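Local atomic coordinates of Cbs-cp12 (Microcystis aeruginosa PCC 7806, PDB entry 5NMU), a protein that probably takes part in the redox regulation of photosynthesis, joining a pair of CBS domains to a CP12 domain within a hexamer. Residues L39-R44 against E76-P81; V16-S21 against A25-L30; R96-A99 against R105-V108; P81-N86 against A99-R104; L5-I10 against G116-S121. All coordinates share one frame; numbering follows the deposited sequence.

The five contacts run through the CBS-domain part of the chain. Contacts 1 and 2 share the sheet of strands 17-18 and 38-41, with centres about 10 Å apart; Ile40 O to Ile18 N, at 2.9 Å, is a probable hydrogen bond between them. Contacts 3 and 4 both use helix 91-101, and their centres lie only about 4 Å apart. Contact 5, about 9 Å from contact 3 between centres, adds strand 113-119 beside strand 105-110 and brings the chain's beginning onto this second half. Pro81 belongs to both contact 1 and contact 4, while Ile40 packs on Pro107 of contact 3 and Ile117 of contact 5, joining the two halves.

Contact 1: L39-R44 against E76-P81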
# COMPACT_ATOMS: atom_id res chain seq x y z
N LEU A 39 14.20 14.02 -13.85
CA LEU A 39 15.39 14.83 -13.71
C LEU A 39 16.09 14.43 -12.44
O LEU A 39 15.48 14.25 -11.37
CB LEU A 39 15.06 16.31 -13.56
CG LEU A 39 14.39 17.00 -14.67
CD1 LEU A 39 13.94 18.41 -14.19
CD2 LEU A 39 15.35 17.06 -15.86
N ILE A 40 17.41 14.34 -12.53
CA ILE A 40 18.21 14.00 -11.37
C ILE A 40 18.53 15.29 -10.62
O ILE A 40 18.92 16.30 -11.22
CB ILE A 40 19.50 13.30 -11.79
CG1 ILE A 40 19.22 12.06 -12.63
CG2 ILE A 40 20.33 13.02 -10.57
CD1 ILE A 40 18.24 11.10 -12.02
N VAL A 41 18.41 15.25 -9.31
CA VAL A 41 18.69 16.40 -8.48
C VAL A 41 20.18 16.40 -8.05
O VAL A 41 20.70 15.42 -7.43
CB VAL A 41 17.83 16.40 -7.25
CG1 VAL A 41 18.28 17.50 -6.26
CG2 VAL A 41 16.35 16.57 -7.65
N GLU A 42 20.81 17.54 -8.26
CA GLU A 42 22.25 17.71 -8.19
C GLU A 42 22.73 17.66 -6.72
O GLU A 42 22.25 18.42 -5.93
CB GLU A 42 22.60 19.07 -8.84
CG GLU A 42 24.08 19.44 -8.84
CD GLU A 42 24.38 20.64 -9.74
OE1 GLU A 42 23.44 21.43 -10.00
OE2 GLU A 42 25.56 20.76 -10.18
N PRO A 43 23.66 16.76 -6.37
CA PRO A 43 24.25 16.77 -5.03
C PRO A 43 24.86 18.12 -4.74
O PRO A 43 25.45 18.73 -5.63
CB PRO A 43 25.35 15.72 -5.13
CG PRO A 43 24.87 14.77 -6.18
CD PRO A 43 24.17 15.64 -7.18
N ARG A 44 24.70 18.61 -3.53
CA ARG A 44 25.23 19.95 -3.22
C ARG A 44 26.74 19.91 -2.88
O ARG A 44 27.39 20.92 -2.95
CB ARG A 44 24.42 20.62 -2.12
CG ARG A 44 22.98 20.94 -2.57
CD ARG A 44 22.21 21.77 -1.54
NE ARG A 44 22.44 21.17 -0.23
CZ ARG A 44 21.68 20.25 0.38
NH1 ARG A 44 20.49 19.83 -0.13
NH2 ARG A 44 22.11 19.76 1.56
N GLU A 76 10.41 20.18 -2.47
CA GLU A 76 9.15 19.80 -1.85
C GLU A 76 8.55 18.54 -2.46
O GLU A 76 7.74 17.93 -1.83
CB GLU A 76 8.11 20.92 -1.91
CG GLU A 76 8.54 22.26 -1.30
CD GLU A 76 7.54 23.35 -1.63
OE1 GLU A 76 6.41 23.29 -1.11
OE2 GLU A 76 7.86 24.22 -2.44
N ILE A 77 8.93 18.15 -3.69
CA ILE A 77 8.34 16.97 -4.34
C ILE A 77 9.32 15.82 -4.64
O ILE A 77 8.88 14.68 -4.85
CB ILE A 77 7.52 17.35 -5.61
CG1 ILE A 77 8.35 18.06 -6.64
CG2 ILE A 77 6.36 18.26 -5.22
CD1 ILE A 77 7.68 18.13 -8.00
N MET A 78 10.62 16.11 -4.66
CA MET A 78 11.63 15.14 -5.03
C MET A 78 11.73 13.99 -4.05
O MET A 78 11.27 14.10 -2.91
CB MET A 78 12.99 15.80 -5.13
CG MET A 78 13.66 16.13 -3.80
SD MET A 78 15.06 17.21 -4.07
CE MET A 78 15.55 17.56 -2.37
N ALA A 79 12.43 12.95 -4.51
CA ALA A 79 12.86 11.86 -3.67
C ALA A 79 14.35 11.99 -3.44
O ALA A 79 15.11 11.91 -4.35
CB ALA A 79 12.54 10.53 -4.33
N LYS A 80 14.77 12.22 -2.22
CA LYS A 80 16.18 12.44 -1.96
C LYS A 80 16.39 11.98 -0.55
O LYS A 80 15.68 12.47 0.31
CB LYS A 80 16.58 13.90 -2.07
CG LYS A 80 18.07 14.13 -1.84
CD LYS A 80 18.49 15.59 -2.04
CE LYS A 80 19.93 15.84 -1.60
NZ LYS A 80 20.48 17.01 -2.35
N PRO A 81 17.31 11.05 -0.31
CA PRO A 81 17.96 10.23 -1.35
C PRO A 81 16.99 9.37 -2.15
O PRO A 81 15.90 9.09 -1.70
CB PRO A 81 18.87 9.27 -0.55
CG PRO A 81 18.44 9.39 0.88
CD PRO A 81 17.33 10.39 1.01
O HOH W 1 20.89 15.62 -4.75
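Val41 overlaps the thioether of Met78, both of its methyls lying beside the sulfur: CG1 and CG2 are each 3.9 Å from Met78 SD. The two side chains meet at about a right angle. Met78 has CG between its backbone N and carbonyl carbon (chi1 75°) and is extended beyond, which carries the sulfur to the valine methyls. A second, polar link runs through water. The water donates to Val41 O at 2.7 Å and accepts from Lys80 NZ at 2.8 Å, tying the backbone of Val41 to the loop of Lys80. In the tandem CBS fold this places the central strand of the first sheet against a loop of the second CBS motif. Lys80 reaches the site as a nearly straight chain, CG opposite the backbone N (chi1 -178°), and its ammonium also forms a salt bridge with Asp48. Arg44 bends at chi3 and brings NH1 to 3.6 Å from Lys80 NZ, so that two positive groups are neighbours. The Asp48 carboxylate probably offsets part of that charge, and Asp140 of the second subunit makes a long, weak ion pair with Arg44. Phe137 of the same neighbouring subunit packs on both Met78 and Lys80.

Contact 2: V16-S21 against A25-L30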
# COMPACT_ATOMS: atom_id res chain seq x y z
N VAL A 16 20.23 14.84 -17.46
CA VAL A 16 20.10 16.24 -17.13
C VAL A 16 19.84 16.30 -15.65
O VAL A 16 19.05 15.47 -15.13
CB VAL A 16 18.80 16.82 -17.79
CG1 VAL A 16 18.78 18.33 -17.68
CG2 VAL A 16 18.74 16.42 -19.25
N THR A 17 20.45 17.28 -14.98
CA THR A 17 20.23 17.50 -13.57
C THR A 17 19.51 18.84 -13.33
O THR A 17 19.42 19.66 -14.22
CB THR A 17 21.55 17.46 -12.77
OG1 THR A 17 22.30 18.58 -13.08
CG2 THR A 17 22.40 16.25 -13.10
N ILE A 18 19.02 19.04 -12.10
CA ILE A 18 18.45 20.33 -11.67
C ILE A 18 18.73 20.51 -10.18
O ILE A 18 18.97 19.51 -9.43
CB ILE A 18 16.92 20.39 -11.97
CG1 ILE A 18 16.38 21.83 -11.85
CG2 ILE A 18 16.12 19.42 -11.11
CD1 ILE A 18 15.00 21.97 -12.41
N ARG A 19 18.75 21.74 -9.72
CA ARG A 19 18.96 21.94 -8.29
C ARG A 19 17.64 21.74 -7.54
O ARG A 19 16.58 21.96 -8.10
CB ARG A 19 19.58 23.30 -8.01
CG ARG A 19 20.95 23.46 -8.67
CD ARG A 19 21.71 24.68 -8.11
NE ARG A 19 22.13 24.40 -6.74
CZ ARG A 19 23.16 23.62 -6.38
NH1 ARG A 19 23.95 23.02 -7.29
NH2 ARG A 19 23.42 23.44 -5.08
N GLY A 20 17.74 21.27 -6.30
CA GLY A 20 16.63 21.14 -5.41
C GLY A 20 15.88 22.45 -5.14
O GLY A 20 14.67 22.42 -4.89
N SER A 21 16.61 23.56 -5.21
CA SER A 21 16.08 24.89 -4.99
C SER A 21 15.31 25.44 -6.18
O SER A 21 14.71 26.48 -6.06
CB SER A 21 17.21 25.83 -4.67
OG SER A 21 18.18 25.77 -5.70
N ALA A 25 8.12 24.78 -11.89
CA ALA A 25 8.03 25.35 -13.23
C ALA A 25 9.31 25.22 -14.05
O ALA A 25 9.26 24.95 -15.26
CB ALA A 25 7.59 26.84 -13.15
N ASP A 26 10.45 25.47 -13.42
CA ASP A 26 11.76 25.31 -14.09
C ASP A 26 11.93 23.87 -14.49
O ASP A 26 12.35 23.57 -15.61
CB ASP A 26 12.95 25.75 -13.19
CG ASP A 26 13.09 27.28 -13.04
OD1 ASP A 26 12.45 28.06 -13.81
OD2 ASP A 26 13.85 27.72 -12.14
N ALA A 27 11.61 22.96 -13.58
CA ALA A 27 11.75 21.53 -13.87
C ALA A 27 10.88 21.18 -15.06
O ALA A 27 11.32 20.44 -15.94
CB ALA A 27 11.38 20.68 -12.67
N VAL A 28 9.65 21.73 -15.09
CA VAL A 28 8.70 21.38 -16.13
C VAL A 28 9.18 21.85 -17.48
O VAL A 28 9.07 21.12 -18.46
CB VAL A 28 7.29 21.91 -15.81
CG1 VAL A 28 6.36 21.74 -16.98
CG2 VAL A 28 6.73 21.13 -14.63
N LYS A 29 9.71 23.07 -17.53
CA LYS A 29 10.18 23.63 -18.76
C LYS A 29 11.35 22.82 -19.32
O LYS A 29 11.44 22.57 -20.52
CB LYS A 29 10.62 25.08 -18.53
CG LYS A 29 11.46 25.66 -19.67
CD LYS A 29 11.36 27.18 -19.75
CE LYS A 29 11.74 27.81 -18.42
NZ LYS A 29 12.10 29.24 -18.59
N LEU A 30 12.27 22.46 -18.45
CA LEU A 30 13.39 21.61 -18.81
C LEU A 30 12.87 20.27 -19.35
O LEU A 30 13.31 19.80 -20.41
CB LEU A 30 14.34 21.45 -17.61
CG LEU A 30 15.73 20.89 -17.86
CD1 LEU A 30 16.59 21.76 -18.79
CD2 LEU A 30 16.47 20.69 -16.52
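A beta-alpha-beta unit, strand 17-18, helix 24-34 and strand 38-41, contains this contact, which sets the first strand against the helix of the crossover. Val16 and Ile18, with one residue between them, both point toward the helix, as alternation in an extended chain predicts. Val16 and Leu30 meet tip to tip, with Val16 CG1 3.5 Å from Leu30 CD2. The same leucine methyl lies 3.9 Å from Thr17 O, so it also rests beside the strand backbone. Ile18 points its CD1 at the helix backbone itself: Ala27 CA is 3.6 Å away and Ala27 N 3.7 Å, whereas Ala27 CB is slightly farther at 3.9 Å. Its CG1 is opposite the backbone N (chi1 -166°) and the chain stays extended at chi2, which accounts for this reach. The small Ala27 is consistent with so close an approach to the helix backbone. Leu39 of the neighbouring strand touches Val16, Ile18, Ala27 and Leu30, completing the apolar layer, and Phe129 of the third subunit packs on Val28. With no polar bond between the segments, the contact probably rests on van der Waals packing and the partial burial of methyl groups.

Contact 3: R96-A99 against R105-V108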
# COMPACT_ATOMS: atom_id res chain seq x y z
N ARG A 96 13.72 -6.03 -11.40
CA ARG A 96 13.29 -6.53 -10.10
C ARG A 96 13.38 -5.47 -9.03
O ARG A 96 12.44 -5.37 -8.23
CB ARG A 96 14.09 -7.74 -9.69
CG ARG A 96 13.62 -8.35 -8.39
CD ARG A 96 14.31 -9.64 -8.20
NE ARG A 96 13.72 -10.33 -7.05
CZ ARG A 96 12.66 -11.15 -7.09
NH1 ARG A 96 12.00 -11.40 -8.23
NH2 ARG A 96 12.27 -11.71 -5.94
N LEU A 97 14.48 -4.70 -9.01
CA LEU A 97 14.59 -3.55 -8.11
C LEU A 97 13.37 -2.61 -8.24
O LEU A 97 12.81 -2.13 -7.22
CB LEU A 97 15.86 -2.73 -8.44
CG LEU A 97 16.20 -1.51 -7.57
CD1 LEU A 97 16.37 -1.87 -6.11
CD2 LEU A 97 17.43 -0.76 -8.05
N PHE A 98 13.05 -2.27 -9.49
CA PHE A 98 11.98 -1.31 -9.78
C PHE A 98 10.65 -1.88 -9.28
O PHE A 98 9.90 -1.16 -8.63
CB PHE A 98 11.92 -0.96 -11.25
CG PHE A 98 13.00 -0.01 -11.73
CD1 PHE A 98 14.01 0.47 -10.90
CD2 PHE A 98 13.00 0.37 -13.05
CE1 PHE A 98 14.98 1.35 -11.39
CE2 PHE A 98 13.94 1.24 -13.56
CZ PHE A 98 14.95 1.73 -12.73
N ALA A 99 10.40 -3.16 -9.53
CA ALA A 99 9.18 -3.84 -9.05
C ALA A 99 9.08 -3.83 -7.54
O ALA A 99 8.04 -3.51 -7.01
CB ALA A 99 9.09 -5.26 -9.59
N ARG A 105 11.95 4.51 -12.51
CA ARG A 105 13.01 5.40 -13.01
C ARG A 105 14.09 5.62 -11.93
O ARG A 105 13.75 5.81 -10.77
CB ARG A 105 12.23 6.74 -13.19
CG ARG A 105 12.62 7.57 -14.26
CD ARG A 105 11.54 8.65 -14.43
NE ARG A 105 10.30 8.06 -14.89
CZ ARG A 105 10.05 7.60 -16.10
NH1 ARG A 105 10.96 7.62 -17.02
NH2 ARG A 105 8.87 7.07 -16.37
N ALA A 106 15.38 5.60 -12.28
CA ALA A 106 16.48 5.80 -11.29
C ALA A 106 17.73 6.36 -11.95
O ALA A 106 18.00 6.06 -13.11
CB ALA A 106 16.79 4.52 -10.55
N PRO A 107 18.48 7.20 -11.24
CA PRO A 107 19.81 7.56 -11.82
C PRO A 107 20.68 6.31 -11.85
O PRO A 107 20.56 5.47 -10.95
CB PRO A 107 20.39 8.56 -10.82
CG PRO A 107 19.74 8.18 -9.52
CD PRO A 107 18.31 7.75 -9.88
N VAL A 108 21.49 6.21 -12.89
CA VAL A 108 22.63 5.32 -12.96
C VAL A 108 23.87 6.00 -12.40
O VAL A 108 24.35 6.96 -12.97
CB VAL A 108 22.90 4.78 -14.36
CG1 VAL A 108 24.15 3.84 -14.34
CG2 VAL A 108 21.69 4.02 -14.87
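Phe98 carries nearly all of the contact, laying its ring beside the backbone and methyl of the first two residues of strand 105-110. The ring is placed by two torsions. With chi1 at -76°, CG lies opposite the carbonyl carbon and beside the backbone N, which sends the ring out from the helix toward the strand. Chi2 is close to zero (3°), far from the perpendicular setting of most phenylalanines, and the ring plane therefore nearly contains the bond from CA to CB. In this orientation the far end of the ring does the touching. CE1 stands 3.7 Å from Ala106 CB and CZ 4.0 Å from the same methyl, an oblique approach. CZ is also 3.9 Å from Ala106 N. The neighbouring amide comes over one face: Arg105 N is 4.0 Å above the ring plane, displaced toward the rim, and nearest to CE2.

Alternation along the strand separates the two partners. Ala106 directs its methyl at the helix, whereas the Arg105 side chain starts away from it, and only its backbone joins in. The arginine runs instead to a long, weak ion pair with Glu55. Buried, with the ring against a methyl and two backbone nitrogens, the contact joins the last turn of helix 91-101 to the hairpin of strands 105-110 and 113-119, all within the second CBS motif. Ile118 of the second strand packs on the same ring, while Tyr60 of the third subunit touches Phe98 from outside the chain.

Contact 4: P81-N86 against A99-R104; sequences PCVVVN and AQTRIR
Val83 and Ile103 cross obliquely, the isoleucine tip lying alongside the CB-CG1 bond of the valine. Ile103 CD1 is 3.7 Å from Val83 CB and 3.8 Å from Val83 CG1. The valine's other methyl serves a second partner: Val83 CG2 lies 4.1 Å from Thr101 OG1, again at a slant. This division follows from chi1 of Val83 (170°), which sets CG1 opposite the backbone N and CG2 opposite the carbonyl carbon. Thr101 OG1 is committed to its own helix, hydrogen-bonded to Leu97 O one turn back.

Thr101 is the last residue of helix 91-101 in the second CBS repeat, and Ile103 follows just beyond it, where the chain turns into strand 105-110. The turn is a Schellman motif. Arg102 has positive phi (59°), Ile103 N reaches back to Phe98 O in a probable hydrogen bond, and the inner bond from Arg102 N to Ala99 O is weak. As is usual in this motif, the residue following the positive-phi position packs on the one five places earlier, here Ile103 on Phe98. The Arg102 side chain curls back as well, with NE and NH2 both making weak bonds to Ala99 O. Across the subunit boundary Val83 packs on Thr101 of the second subunit. Pro81 O bonds Gln100 NE2 of the second subunit, and Gln100 NE2 bonds Pro81 O of that subunit.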
# COMPACT_ATOMS: atom_id res chain seq x y z
N PRO A 81 17.31 11.05 -0.31
CA PRO A 81 17.96 10.23 -1.35
C PRO A 81 16.99 9.37 -2.15
O PRO A 81 15.90 9.09 -1.70
CB PRO A 81 18.87 9.27 -0.55
CG PRO A 81 18.44 9.39 0.88
CD PRO A 81 17.33 10.39 1.01
N CYS A 82 17.42 8.93 -3.30
CA CYS A 82 16.60 8.08 -4.15
C CYS A 82 17.28 6.74 -4.36
O CYS A 82 18.44 6.59 -4.02
CB CYS A 82 16.33 8.81 -5.45
SG CYS A 82 17.79 9.04 -6.41
N VAL A 83 16.54 5.76 -4.84
CA VAL A 83 17.07 4.47 -5.25
C VAL A 83 17.92 4.74 -6.44
O VAL A 83 17.48 5.45 -7.36
CB VAL A 83 15.94 3.50 -5.66
CG1 VAL A 83 16.46 2.24 -6.31
CG2 VAL A 83 15.07 3.15 -4.47
N VAL A 84 19.10 4.13 -6.47
CA VAL A 84 20.08 4.28 -7.54
C VAL A 84 20.44 2.89 -8.12
O VAL A 84 20.27 1.86 -7.47
CB VAL A 84 21.36 5.03 -7.06
CG1 VAL A 84 21.01 6.24 -6.18
CG2 VAL A 84 22.33 4.10 -6.34
N VAL A 85 20.93 2.91 -9.35
CA VAL A 85 21.27 1.72 -10.12
C VAL A 85 22.78 1.79 -10.47
O VAL A 85 23.23 2.80 -11.03
CB VAL A 85 20.42 1.66 -11.41
CG1 VAL A 85 20.94 0.56 -12.35
CG2 VAL A 85 18.96 1.39 -11.07
N ASN A 86 23.54 0.73 -10.10
CA ASN A 86 24.96 0.48 -10.47
C ASN A 86 24.99 0.23 -11.99
O ASN A 86 24.15 -0.53 -12.46
CB ASN A 86 25.47 -0.79 -9.66
CG ASN A 86 26.93 -1.24 -9.96
OD1 ASN A 86 27.51 -1.11 -11.08
ND2 ASN A 86 27.53 -1.86 -8.93
N ALA A 99 10.40 -3.16 -9.53
CA ALA A 99 9.18 -3.84 -9.05
C ALA A 99 9.08 -3.83 -7.54
O ALA A 99 8.04 -3.51 -7.01
CB ALA A 99 9.09 -5.26 -9.59
N GLN A 100 10.19 -4.10 -6.86
CA GLN A 100 10.21 -4.23 -5.41
C GLN A 100 10.12 -2.90 -4.69
O GLN A 100 9.61 -2.89 -3.57
CB GLN A 100 11.49 -4.87 -4.89
CG GLN A 100 11.61 -6.36 -5.19
CD GLN A 100 12.98 -6.92 -4.80
OE1 GLN A 100 13.14 -8.11 -4.68
NE2 GLN A 100 13.99 -6.04 -4.63
N THR A 101 10.75 -1.87 -5.23
CA THR A 101 10.66 -0.55 -4.65
C THR A 101 9.49 0.28 -5.24
O THR A 101 9.26 1.36 -4.77
CB THR A 101 12.01 0.22 -4.76
OG1 THR A 101 12.34 0.51 -6.13
CG2 THR A 101 13.17 -0.64 -4.15
N ARG A 102 8.80 -0.22 -6.27
CA ARG A 102 7.67 0.46 -6.92
C ARG A 102 8.10 1.79 -7.47
O ARG A 102 7.45 2.76 -7.18
CB ARG A 102 6.49 0.70 -5.96
CG ARG A 102 6.00 -0.52 -5.15
CD ARG A 102 4.83 -1.26 -5.82
NE ARG A 102 5.21 -2.55 -6.43
CZ ARG A 102 4.56 -3.17 -7.44
NH1 ARG A 102 3.48 -2.61 -8.06
NH2 ARG A 102 5.04 -4.35 -7.86
N ILE A 103 9.21 1.84 -8.21
CA ILE A 103 9.60 3.02 -8.96
C ILE A 103 9.66 2.65 -10.41
O ILE A 103 9.61 1.48 -10.74
CB ILE A 103 10.96 3.60 -8.55
CG1 ILE A 103 12.06 2.54 -8.72
CG2 ILE A 103 10.87 4.16 -7.11
CD1 ILE A 103 13.43 3.06 -8.37
N ARG A 104 9.74 3.66 -11.27
CA ARG A 104 9.77 3.44 -12.71
C ARG A 104 11.05 3.97 -13.33
O ARG A 104 11.26 3.80 -14.54
CB ARG A 104 8.54 4.07 -13.36
CG ARG A 104 7.28 3.29 -12.95
CD ARG A 104 6.05 4.11 -12.95
NE ARG A 104 6.14 5.32 -12.10
CZ ARG A 104 5.82 5.42 -10.83
NH1 ARG A 104 5.35 4.39 -10.16
NH2 ARG A 104 5.97 6.60 -10.23

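Contact 5: L5-I10 against G116-S121; sequences LQAQEI and GIISVS
Ile118 CD1 is the hub of this contact, touching Ala7 and Ile10 of the weakly bonded helical turn at about 7-10. Ala7 CB lies 3.7 Å from it and Ala7 O 3.8 Å. Ile10 comes alongside at an angle, its CG1 3.8 Å and its CD1 4.0 Å from Ile118 CD1. The reach of Ile118 comes from CG1 standing opposite the backbone N (chi1 -170°) with chi2 also extended, which pushes CD1 well out from the strand.

In the next shell, the turn is braced by its own side chains. Gln6 N donates to Glu9 OE1 at 2.8 Å, meeting the anti side of the carboxylate, and Gln8 NE2 donates to Gln6 OE1 at 2.9 Å. On the other segment, strand 113-119 passes straight into helix 120-126. Ser119 is the N-cap: its side chain caps a backbone N just past Ser121 and its own N bonds Asp122 OD2, which fits a capping box. Farther out, Val94 of helix 91-101 packs on Ala7 and Val91 on Ile10. The chain's first turn thereby covers the core of the second CBS repeat. Side chain to side chain, methyl and methylene groups alone meet, consistent with hydrophobic burial as the main contribution, while the polar bonds hold the turn in shape.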
# COMPACT_ATOMS: atom_id res chain seq x y z
N LEU A 5 23.47 -8.54 -20.39
CA LEU A 5 23.20 -7.12 -20.70
C LEU A 5 23.11 -6.29 -19.40
O LEU A 5 22.49 -6.73 -18.41
CB LEU A 5 21.91 -7.00 -21.51
CG LEU A 5 21.67 -5.63 -22.16
CD1 LEU A 5 22.68 -5.25 -23.26
CD2 LEU A 5 20.27 -5.65 -22.75
N GLN A 6 23.76 -5.12 -19.40
CA GLN A 6 23.88 -4.28 -18.22
C GLN A 6 23.05 -3.02 -18.30
O GLN A 6 22.79 -2.55 -19.38
CB GLN A 6 25.33 -3.81 -18.05
CG GLN A 6 26.29 -4.96 -17.73
CD GLN A 6 27.74 -4.52 -17.57
OE1 GLN A 6 28.13 -3.39 -17.80
NE2 GLN A 6 28.53 -5.42 -17.12
N ALA A 7 22.70 -2.46 -17.13
CA ALA A 7 22.01 -1.16 -17.02
C ALA A 7 22.67 -0.10 -17.86
O ALA A 7 21.99 0.57 -18.60
CB ALA A 7 21.95 -0.70 -15.57
N GLN A 8 23.99 0.05 -17.77
CA GLN A 8 24.64 1.10 -18.56
C GLN A 8 24.48 0.94 -20.06
O GLN A 8 24.52 1.93 -20.78
CB GLN A 8 26.12 1.28 -18.20
CG GLN A 8 27.06 0.23 -18.73
CD GLN A 8 28.38 0.43 -18.08
OE1 GLN A 8 28.94 1.56 -18.14
NE2 GLN A 8 28.90 -0.62 -17.39
N GLU A 9 24.27 -0.27 -20.53
CA GLU A 9 24.07 -0.49 -21.96
C GLU A 9 22.73 -0.04 -22.45
O GLU A 9 22.60 0.27 -23.62
CB GLU A 9 24.31 -1.96 -22.34
CG GLU A 9 25.73 -2.34 -22.08
CD GLU A 9 26.01 -3.82 -22.31
OE1 GLU A 9 25.67 -4.65 -21.46
OE2 GLU A 9 26.58 -4.14 -23.35
N ILE A 10 21.71 -0.02 -21.60
CA ILE A 10 20.36 0.37 -22.06
C ILE A 10 19.87 1.69 -21.48
O ILE A 10 18.81 2.13 -21.84
CB ILE A 10 19.31 -0.75 -21.79
CG1 ILE A 10 19.05 -0.95 -20.28
CG2 ILE A 10 19.79 -2.05 -22.45
CD1 ILE A 10 17.74 -1.68 -19.98
N GLY A 116 23.91 8.37 -16.10
CA GLY A 116 22.74 8.23 -16.93
C GLY A 116 21.51 8.09 -16.06
O GLY A 116 21.58 8.26 -14.82
N ILE A 117 20.39 7.79 -16.71
CA ILE A 117 19.12 7.58 -16.04
C ILE A 117 18.49 6.36 -16.72
O ILE A 117 18.56 6.20 -17.94
CB ILE A 117 18.27 8.86 -16.10
CG1 ILE A 117 17.01 8.75 -15.24
CG2 ILE A 117 17.89 9.23 -17.54
CD1 ILE A 117 16.31 10.11 -15.06
N ILE A 118 17.93 5.47 -15.93
CA ILE A 118 17.34 4.24 -16.46
C ILE A 118 15.86 4.13 -15.97
O ILE A 118 15.57 4.36 -14.77
CB ILE A 118 18.20 3.02 -16.10
CG1 ILE A 118 17.71 1.78 -16.86
CG2 ILE A 118 18.18 2.72 -14.61
CD1 ILE A 118 18.67 0.61 -16.83
N SER A 119 14.98 3.76 -16.90
CA SER A 119 13.53 3.70 -16.65
C SER A 119 12.94 2.40 -17.16
O SER A 119 13.59 1.61 -17.86
CB SER A 119 12.81 4.81 -17.39
OG SER A 119 12.76 4.51 -18.77
N VAL A 120 11.69 2.20 -16.75
CA VAL A 120 10.89 1.12 -17.25
C VAL A 120 10.80 1.10 -18.76
O VAL A 120 10.82 -0.00 -19.34
CB VAL A 120 9.48 1.05 -16.60
CG1 VAL A 120 9.66 0.58 -15.17
CG2 VAL A 120 8.72 2.38 -16.64
N SER A 121 10.75 2.28 -19.39
CA SER A 121 10.75 2.42 -20.84
C SER A 121 12.09 1.90 -21.47
O SER A 121 12.08 1.19 -22.45
CB SER A 121 10.52 3.87 -21.26
OG SER A 121 9.39 4.44 -20.60